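Local coordinates for putative aliphatic sulfonates-binding protein (Escherichia coli, PDB 2X26), which probably binds aliphatic sulfonates in the periplasm and delivers them to an ABC-type import system, at residues G15-K20 / A225-T230. Sequence-based numbering, arbitrary orientation. Where two conformers were deposited one is given.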
# COMPACT_ATOMS: atom_id res chain seq x y z
N GLY A 15 6.15 -5.22 -5.53
CA GLY A 15 5.71 -6.02 -6.70
C GLY A 15 5.83 -5.16 -7.98
O GLY A 15 6.40 -5.60 -9.02
N MET A 16 5.29 -3.93 -7.91
CA MET A 16 5.35 -3.03 -9.04
C MET A 16 6.79 -2.69 -9.43
O MET A 16 7.14 -2.77 -10.62
CB MET A 16 4.55 -1.76 -8.78
CG MET A 16 3.06 -2.03 -8.87
SD MET A 16 2.22 -0.44 -8.67
CE MET A 16 0.60 -0.91 -9.12
N VAL A 17 7.61 -2.35 -8.46
CA VAL A 17 8.99 -1.87 -8.75
C VAL A 17 9.81 -3.00 -9.38
O VAL A 17 10.53 -2.77 -10.37
CB VAL A 17 9.65 -1.32 -7.47
CG1 VAL A 17 11.18 -1.10 -7.62
CG2 VAL A 17 8.98 0.04 -7.10
N LEU A 18 9.71 -4.21 -8.82
CA LEU A 18 10.42 -5.35 -9.41
C LEU A 18 9.86 -5.71 -10.78
O LEU A 18 10.62 -5.97 -11.69
CB LEU A 18 10.46 -6.57 -8.49
CG LEU A 18 11.73 -6.53 -7.64
CD1 LEU A 18 11.56 -5.58 -6.49
CD2 LEU A 18 12.11 -7.91 -7.17
N ALA A 19 8.52 -5.68 -10.94
CA ALA A 19 7.95 -5.93 -12.28
C ALA A 19 8.48 -4.93 -13.31
O ALA A 19 8.77 -5.29 -14.47
CB ALA A 19 6.40 -5.87 -12.25
N LYS A 20 8.51 -3.67 -12.92
CA LYS A 20 9.00 -2.60 -13.80
C LYS A 20 10.47 -2.82 -14.18
O LYS A 20 10.82 -2.81 -15.36
CB LYS A 20 8.80 -1.23 -13.11
CG LYS A 20 9.36 -0.06 -13.92
CD LYS A 20 9.37 1.24 -13.07
CE LYS A 20 9.89 2.44 -13.92
NZ LYS A 20 11.38 2.37 -14.18
N ALA A 225 20.10 -5.18 -4.41
CA ALA A 225 20.86 -4.20 -5.16
C ALA A 225 19.92 -3.24 -5.91
O ALA A 225 20.10 -2.00 -5.88
CB ALA A 225 21.79 -4.92 -6.13
N LEU A 226 18.87 -3.80 -6.53
CA LEU A 226 17.88 -2.99 -7.24
C LEU A 226 17.21 -1.98 -6.33
O LEU A 226 17.19 -0.78 -6.63
CB LEU A 226 16.85 -3.89 -7.90
CG LEU A 226 15.68 -3.08 -8.42
CD1 LEU A 226 16.11 -2.32 -9.68
CD2 LEU A 226 14.51 -4.02 -8.67
N LEU A 227 16.68 -2.44 -5.20
CA LEU A 227 15.89 -1.58 -4.31
C LEU A 227 16.81 -0.60 -3.55
O LEU A 227 16.39 0.52 -3.24
CB LEU A 227 15.09 -2.48 -3.35
CG LEU A 227 13.97 -3.33 -3.96
CD1 LEU A 227 13.43 -4.32 -2.91
CD2 LEU A 227 12.81 -2.42 -4.51
N ALA A 228 18.08 -0.97 -3.31
CA ALA A 228 19.00 -0.02 -2.70
C ALA A 228 19.13 1.16 -3.66
O ALA A 228 19.14 2.31 -3.22
CB ALA A 228 20.37 -0.66 -2.41
N LYS A 229 19.22 0.88 -4.96
CA LYS A 229 19.36 1.93 -5.97
C LYS A 229 18.10 2.80 -6.08
O LYS A 229 18.20 4.02 -6.04
CB LYS A 229 19.64 1.28 -7.34
CG LYS A 229 19.87 2.29 -8.45
CD LYS A 229 20.39 1.58 -9.73
CE LYS A 229 21.48 0.53 -9.43
NZ LYS A 229 22.21 0.12 -10.68
N THR A 230 16.95 2.14 -6.22
CA THR A 230 15.65 2.84 -6.49
C THR A 230 15.19 3.60 -5.25
O THR A 230 14.69 4.75 -5.33
CB THR A 230 14.55 1.85 -7.01
OG1 THR A 230 14.31 0.82 -6.04
CG2 THR A 230 14.91 1.22 -8.38
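The carbonyl oxygen of Leu226 takes the backbone N of Thr230 at 3.0 Å, one turn further along its helix. The same oxygen may also take a weak second bond from Thr230 OG1, 3.3 Å from Leu226 O, though that hydroxyl proton has another acceptor within reach. With chi1 at 60°, OG1 sits between the backbone N and the carbonyl carbon of its own residue, over the preceding turn, and there it meets Val17 tip to tip, CG1 lying 4.0 Å from OG1. No hydrogen bond joins segments 15-20 and 225-230; their remaining contacts are between apolar side chains. CG1 of Val17, turned anti to its backbone N (chi1 167°), also touches Leu227 CD2 at 3.8 Å, so one methyl meets both the hydroxyl and the leucine. The CB of Val17 is directed toward segment 225-230, and the residue is buried.

The protein has the two-lobed fold of periplasmic solute-binding proteins, with a five-stranded mixed sheet in each lobe. Helix 14-21 follows strand 4-9 of one sheet and packs on it through Met16 and Val17, while helix 220-231 belongs to the run of helices after strand 186-191 of that same sheet. The two segments cross at 105° with their axes 11.0 Å apart, a wide spacing bridged by branched aliphatic side chains.

Leu18 was modelled in two conformers, and its contacts described here are those of one. Its CG meets Leu226 CD2 at 3.9 Å, and its CD1 comes equally near CD2 of Leu227, the two side chains crossing at about a right angle. Leu227 CD2 thus touches both Val17 and Leu18. Leu227 also touches Ile238 and Leu242 of helix 235-243, and Leu18 packs against Leu215 and Thr216 of helix 199-218.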